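Local coordinates for molybdopterin biosynthesis enzyme, MoaB (Thermus thermophilus, PDB 3MCH), which probably binds molybdopterin and takes part in the biosynthesis of the molybdenum cofactor, as a trimeric member of the MogA/MoaB family, at residues 81-95 / 114-127. Sequence-based numbering, arbitrary orientation.
Sequences PEATRELLDREVPGL and RGVAGVRGRTLILN
Val-119 N donates to Arg-90 O (2.9 Å) where strand 90-91 pairs antiparallel with strand 117-120. A classic beta bulge interrupts the pairing: Asp-89 and Arg-90 both face Val-119, whose O takes a firm bond from Asp-89 N (2.8 Å) and a weak one from Arg-90 N. Packing is close at Gly-118, where Leu-88 CD1 lies 3.8 Å from the glycine CA; a side chain there would collide with this methyl and with Arg-90 O. Nearby, Val-116 presses CG2 on Thr-84 CG2 and lays CG1 against Arg-85 CG (3.6 Å), the Arg-85 and Val-116 side chains crossing at about a right angle. Asn-127 ND2 donates to Thr-84 OG1 (3.1 Å, N-H...O 156°), nearly in the amide plane, and also bonds Thr-68 OG1, while OD1 accepts from Val-116 N; Thr-84 OG1 is further bonded to Thr-80 O. Replacing this amide by an alanine is likely to leave Val-116 N without its acceptor and the Thr-84 and Thr-68 hydroxyls without their shared partner, weakening the tie between helix 80-85 and the sheet.

Toward solvent the contact is looser and partly water-mediated. Asp-89 OD2 accepts from Gly-121 N almost straight (176°); one water held by Arg-90 NH1, and a second held only weakly by NH2, both donate to Gly-121 O. Arg-85 grips Glu-91 OE2 side-on through NE and NH2. Facing the subunit interface, Arg-114 NH1 makes a salt bridge to Glu-82 OE1 (3.0 Å) from above the carboxylate plane, while Arg-114 NE reaches Glu-91 O of the third subunit. With CG between the backbone N and carbonyl carbon (chi1 60°), Arg-90 runs alongside Val-119, whose CB sits 3.9 Å above the guanidinium centre.

Strand 90-91 is one of the two edge strands of the mixed sheet within this chain, beside 117-120: helix 80-85 and Leu-87, which touches helix 47-60, lie on one face, whereas Leu-95 packs with Leu-124 and Leu-126 toward helices 132-142 and 146-154 on the other.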
loop_
_atom_site.group_PDB
_atom_site.type_symbol
_atom_site.label_atom_id
_atom_site.label_comp_id
_atom_site.label_asym_id
_atom_site.label_seq_id
_atom_site.Cartn_x
_atom_site.Cartn_y
_atom_site.Cartn_z
ATOM N N PRO B 81 -11.862 -4.620 -7.992
ATOM C CA PRO B 81 -11.338 -3.976 -6.780
ATOM C C PRO B 81 -12.296 -2.924 -6.235
ATOM O O PRO B 81 -12.549 -2.870 -5.034
ATOM C CB PRO B 81 -10.019 -3.364 -7.253
ATOM C CG PRO B 81 -9.591 -4.291 -8.339
ATOM C CD PRO B 81 -10.893 -4.503 -9.094
ATOM N N GLU B 82 -12.825 -2.086 -7.123
ATOM C CA GLU B 82 -13.762 -1.047 -6.709
ATOM C C GLU B 82 -15.014 -1.652 -6.094
ATOM O O GLU B 82 -15.487 -1.194 -5.057
ATOM C CB GLU B 82 -14.166 -0.166 -7.899
ATOM C CG GLU B 82 -13.062 0.735 -8.421
ATOM C CD GLU B 82 -12.290 0.120 -9.572
ATOM O OE1 GLU B 82 -11.806 -1.023 -9.430
ATOM O OE2 GLU B 82 -12.166 0.786 -10.621
ATOM N N ALA B 83 -15.551 -2.680 -6.737
ATOM C CA ALA B 83 -16.756 -3.331 -6.238
ATOM C C ALA B 83 -16.514 -3.933 -4.861
ATOM O O ALA B 83 -17.367 -3.863 -3.976
ATOM C CB ALA B 83 -17.209 -4.413 -7.211
ATOM N N THR B 84 -15.335 -4.516 -4.682
ATOM C CA THR B 84 -14.978 -5.140 -3.419
ATOM C C THR B 84 -14.759 -4.128 -2.299
ATOM O O THR B 84 -15.306 -4.283 -1.207
ATOM C CB THR B 84 -13.700 -5.995 -3.572
ATOM O OG1 THR B 84 -13.912 -6.991 -4.575
ATOM C CG2 THR B 84 -13.350 -6.674 -2.252
ATOM N N ARG B 85 -13.963 -3.096 -2.571
ATOM C CA ARG B 85 -13.672 -2.079 -1.565
ATOM C C ARG B 85 -14.935 -1.510 -0.941
ATOM O O ARG B 85 -14.992 -1.266 0.262
ATOM C CB ARG B 85 -12.871 -0.924 -2.171
ATOM C CG ARG B 85 -11.472 -1.274 -2.630
ATOM C CD ARG B 85 -10.669 0.004 -2.857
ATOM N NE ARG B 85 -10.365 0.672 -1.596
ATOM C CZ ARG B 85 -10.006 1.947 -1.486
ATOM N NH1 ARG B 85 -9.912 2.710 -2.569
ATOM N NH2 ARG B 85 -9.727 2.457 -0.293
ATOM N N GLU B 86 -15.949 -1.303 -1.771
ATOM C CA GLU B 86 -17.211 -0.746 -1.311
ATOM C C GLU B 86 -17.950 -1.627 -0.308
ATOM O O GLU B 86 -18.841 -1.152 0.395
ATOM C CB GLU B 86 -18.105 -0.451 -2.518
ATOM C CG GLU B 86 -17.599 0.708 -3.370
ATOM C CD GLU B 86 -18.163 0.700 -4.778
ATOM O OE1 GLU B 86 -19.352 0.368 -4.945
ATOM O OE2 GLU B 86 -17.415 1.040 -5.720
ATOM N N LEU B 87 -17.572 -2.901 -0.233
ATOM C CA LEU B 87 -18.215 -3.845 0.680
ATOM C C LEU B 87 -17.383 -4.169 1.922
ATOM O O LEU B 87 -17.867 -4.827 2.841
ATOM C CB LEU B 87 -18.528 -5.153 -0.054
ATOM C CG LEU B 87 -19.538 -5.129 -1.205
ATOM C CD1 LEU B 87 -19.572 -6.492 -1.880
ATOM C CD2 LEU B 87 -20.916 -4.753 -0.678
ATOM N N LEU B 88 -16.138 -3.710 1.950
ATOM C CA LEU B 88 -15.245 -3.986 3.074
ATOM C C LEU B 88 -15.408 -3.061 4.267
ATOM O O LEU B 88 -15.656 -1.869 4.103
ATOM C CB LEU B 88 -13.792 -3.910 2.609
ATOM C CG LEU B 88 -13.417 -4.797 1.426
ATOM C CD1 LEU B 88 -11.960 -4.544 1.050
ATOM C CD2 LEU B 88 -13.652 -6.255 1.783
ATOM N N ASP B 89 -15.258 -3.615 5.469
ATOM C CA ASP B 89 -15.349 -2.816 6.687
ATOM C C ASP B 89 -13.970 -2.214 6.926
ATOM O O ASP B 89 -13.840 -1.128 7.494
ATOM C CB ASP B 89 -15.741 -3.675 7.893
ATOM C CG ASP B 89 -17.124 -4.278 7.762
ATOM O OD1 ASP B 89 -18.011 -3.632 7.161
ATOM O OD2 ASP B 89 -17.331 -5.392 8.285
ATOM N N ARG B 90 -12.943 -2.940 6.492
ATOM C CA ARG B 90 -11.558 -2.496 6.629
ATOM C C ARG B 90 -10.687 -3.284 5.660
ATOM O O ARG B 90 -11.042 -4.387 5.253
ATOM C CB ARG B 90 -11.064 -2.689 8.068
ATOM C CG ARG B 90 -11.083 -4.120 8.580
ATOM C CD ARG B 90 -10.666 -4.171 10.048
ATOM N NE ARG B 90 -10.691 -5.525 10.602
ATOM C CZ ARG B 90 -11.797 -6.228 10.834
ATOM N NH1 ARG B 90 -12.990 -5.709 10.559
ATOM N NH2 ARG B 90 -11.712 -7.452 11.348
ATOM N N GLU B 91 -9.550 -2.713 5.284
ATOM C CA GLU B 91 -8.658 -3.382 4.349
ATOM C C GLU B 91 -7.410 -3.961 5.000
ATOM O O GLU B 91 -7.050 -3.596 6.119
ATOM C CB GLU B 91 -8.259 -2.420 3.231
ATOM C CG GLU B 91 -9.396 -2.128 2.270
ATOM C CD GLU B 91 -8.993 -1.200 1.149
ATOM O OE1 GLU B 91 -7.906 -1.403 0.562
ATOM O OE2 GLU B 91 -9.774 -0.275 0.843
ATOM N N VAL B 92 -6.768 -4.884 4.291
ATOM C CA VAL B 92 -5.536 -5.510 4.769
ATOM C C VAL B 92 -4.533 -5.321 3.635
ATOM O O VAL B 92 -4.231 -6.253 2.886
ATOM C CB VAL B 92 -5.733 -7.020 5.053
ATOM C CG1 VAL B 92 -4.461 -7.605 5.666
ATOM C CG2 VAL B 92 -6.911 -7.227 5.999
ATOM N N PRO B 93 -4.000 -4.099 3.498
ATOM C CA PRO B 93 -3.037 -3.787 2.443
ATOM C C PRO B 93 -1.877 -4.761 2.314
ATOM O O PRO B 93 -1.410 -5.012 1.207
ATOM C CB PRO B 93 -2.588 -2.367 2.790
ATOM C CG PRO B 93 -2.792 -2.281 4.265
ATOM C CD PRO B 93 -4.116 -2.979 4.450
ATOM N N GLY B 94 -1.415 -5.296 3.439
ATOM C CA GLY B 94 -0.306 -6.236 3.404
ATOM C C GLY B 94 -0.570 -7.435 2.517
ATOM O O GLY B 94 0.352 -7.963 1.884
ATOM N N LEU B 95 -1.822 -7.880 2.463
ATOM C CA LEU B 95 -2.152 -9.031 1.626
ATOM C C LEU B 95 -2.223 -8.624 0.157
ATOM O O LEU B 95 -1.871 -9.404 -0.727
ATOM C CB LEU B 95 -3.475 -9.661 2.086
ATOM C CG LEU B 95 -3.389 -10.377 3.438
ATOM C CD1 LEU B 95 -4.764 -10.897 3.863
ATOM C CD2 LEU B 95 -2.394 -11.534 3.321
ATOM N N ARG B 114 -4.645 -4.495 -9.322
ATOM C CA ARG B 114 -5.231 -3.517 -8.422
ATOM C C ARG B 114 -6.088 -4.228 -7.379
ATOM O O ARG B 114 -6.838 -3.593 -6.643
ATOM C CB ARG B 114 -6.094 -2.528 -9.211
ATOM C CG ARG B 114 -5.357 -1.836 -10.350
ATOM C CD ARG B 114 -6.267 -0.849 -11.073
ATOM N NE ARG B 114 -6.805 0.145 -10.152
ATOM C CZ ARG B 114 -8.020 0.100 -9.613
ATOM N NH1 ARG B 114 -8.847 -0.896 -9.905
ATOM N NH2 ARG B 114 -8.401 1.047 -8.767
ATOM N N GLY B 115 -5.977 -5.549 -7.322
ATOM C CA GLY B 115 -6.769 -6.303 -6.370
ATOM C C GLY B 115 -6.560 -5.847 -4.941
ATOM O O GLY B 115 -5.437 -5.518 -4.548
ATOM N N VAL B 116 -7.643 -5.797 -4.169
ATOM C CA VAL B 116 -7.552 -5.401 -2.770
ATOM C C VAL B 116 -7.773 -6.619 -1.878
ATOM O O VAL B 116 -8.070 -7.721 -2.359
ATOM C CB VAL B 116 -8.604 -4.315 -2.399
ATOM C CG1 VAL B 116 -8.410 -3.080 -3.270
ATOM C CG2 VAL B 116 -10.016 -4.861 -2.562
ATOM N N ALA B 117 -7.598 -6.417 -0.578
ATOM C CA ALA B 117 -7.809 -7.461 0.413
ATOM C C ALA B 117 -8.441 -6.775 1.609
ATOM O O ALA B 117 -8.058 -5.659 1.965
ATOM C CB ALA B 117 -6.481 -8.100 0.811
ATOM N N GLY B 118 -9.416 -7.426 2.225
ATOM C CA GLY B 118 -10.050 -6.821 3.374
ATOM C C GLY B 118 -11.003 -7.744 4.090
ATOM O O GLY B 118 -11.138 -8.920 3.749
ATOM N N VAL B 119 -11.679 -7.194 5.089
ATOM C CA VAL B 119 -12.624 -7.961 5.878
ATOM C C VAL B 119 -14.009 -7.333 5.856
ATOM O O VAL B 119 -14.148 -6.112 5.879
ATOM C CB VAL B 119 -12.160 -8.047 7.355
ATOM C CG1 VAL B 119 -13.216 -8.742 8.216
ATOM C CG2 VAL B 119 -10.824 -8.788 7.431
ATOM N N ARG B 120 -15.024 -8.184 5.771
ATOM C CA ARG B 120 -16.415 -7.754 5.835
ATOM C C ARG B 120 -17.003 -8.716 6.860
ATOM O O ARG B 120 -16.999 -9.935 6.651
ATOM C CB ARG B 120 -17.146 -7.903 4.497
ATOM C CG ARG B 120 -18.585 -7.382 4.573
ATOM C CD ARG B 120 -19.412 -7.697 3.335
ATOM N NE ARG B 120 -20.829 -7.417 3.561
ATOM C CZ ARG B 120 -21.369 -6.200 3.594
ATOM N NH1 ARG B 120 -20.615 -5.125 3.404
ATOM N NH2 ARG B 120 -22.669 -6.058 3.829
ATOM N N GLY B 121 -17.484 -8.180 7.977
ATOM C CA GLY B 121 -18.031 -9.035 9.016
ATOM C C GLY B 121 -16.933 -9.948 9.534
ATOM O O GLY B 121 -15.951 -9.480 10.103
ATOM N N ARG B 122 -17.092 -11.253 9.337
ATOM C CA ARG B 122 -16.086 -12.215 9.766
ATOM C C ARG B 122 -15.595 -13.001 8.559
ATOM O O ARG B 122 -15.312 -14.194 8.654
ATOM C CB ARG B 122 -16.664 -13.161 10.816
ATOM C CG ARG B 122 -16.673 -12.574 12.225
ATOM C CD ARG B 122 -17.506 -13.427 13.155
ATOM N NE ARG B 122 -18.929 -13.284 12.863
ATOM C CZ ARG B 122 -19.795 -14.291 12.844
ATOM N NH1 ARG B 122 -21.072 -14.060 12.570
ATOM N NH2 ARG B 122 -19.382 -15.529 13.085
ATOM N N THR B 123 -15.498 -12.311 7.428
ATOM C CA THR B 123 -15.053 -12.923 6.182
ATOM C C THR B 123 -13.882 -12.161 5.574
ATOM O O THR B 123 -13.936 -10.941 5.414
ATOM C CB THR B 123 -16.197 -12.958 5.144
ATOM O OG1 THR B 123 -17.324 -13.643 5.705
ATOM C CG2 THR B 123 -15.750 -13.676 3.870
ATOM N N LEU B 124 -12.816 -12.887 5.247
ATOM C CA LEU B 124 -11.647 -12.283 4.622
ATOM C C LEU B 124 -11.842 -12.414 3.121
ATOM O O LEU B 124 -12.163 -13.495 2.631
ATOM C CB LEU B 124 -10.371 -13.018 5.050
ATOM C CG LEU B 124 -9.041 -12.517 4.488
ATOM C CD1 LEU B 124 -8.767 -11.088 4.955
ATOM C CD2 LEU B 124 -7.932 -13.455 4.955
ATOM N N ILE B 125 -11.647 -11.314 2.398
ATOM C CA ILE B 125 -11.828 -11.296 0.955
ATOM C C ILE B 125 -10.563 -10.828 0.249
ATOM O O ILE B 125 -10.016 -9.770 0.573
ATOM C CB ILE B 125 -13.000 -10.351 0.556
ATOM C CG1 ILE B 125 -14.257 -10.736 1.338
ATOM C CG2 ILE B 125 -13.261 -10.427 -0.942
ATOM C CD1 ILE B 125 -14.335 -10.118 2.710
ATOM N N LEU B 126 -10.093 -11.635 -0.702
ATOM C CA LEU B 126 -8.904 -11.297 -1.482
ATOM C C LEU B 126 -9.236 -11.306 -2.971
ATOM O O LEU B 126 -9.906 -12.225 -3.447
ATOM C CB LEU B 126 -7.778 -12.311 -1.239
ATOM C CG LEU B 126 -6.872 -12.155 -0.012
ATOM C CD1 LEU B 126 -7.673 -12.248 1.267
ATOM C CD2 LEU B 126 -5.805 -13.239 -0.062
ATOM N N ASN B 127 -8.769 -10.286 -3.690
ATOM C CA ASN B 127 -8.961 -10.178 -5.141
ATOM C C ASN B 127 -7.708 -10.715 -5.833
ATOM O O ASN B 127 -6.685 -10.025 -5.875
ATOM C CB ASN B 127 -9.092 -8.720 -5.600
ATOM C CG ASN B 127 -10.350 -8.036 -5.110
ATOM O OD1 ASN B 127 -10.381 -6.810 -5.019
ATOM N ND2 ASN B 127 -11.396 -8.805 -4.824
HETATM O O HOH W 1 -15.448 -6.871 10.558
HETATM O O HOH W 2 -13.830 -9.948 11.796
HETATM O O HOH W 3 -6.199 -3.808 0.163
#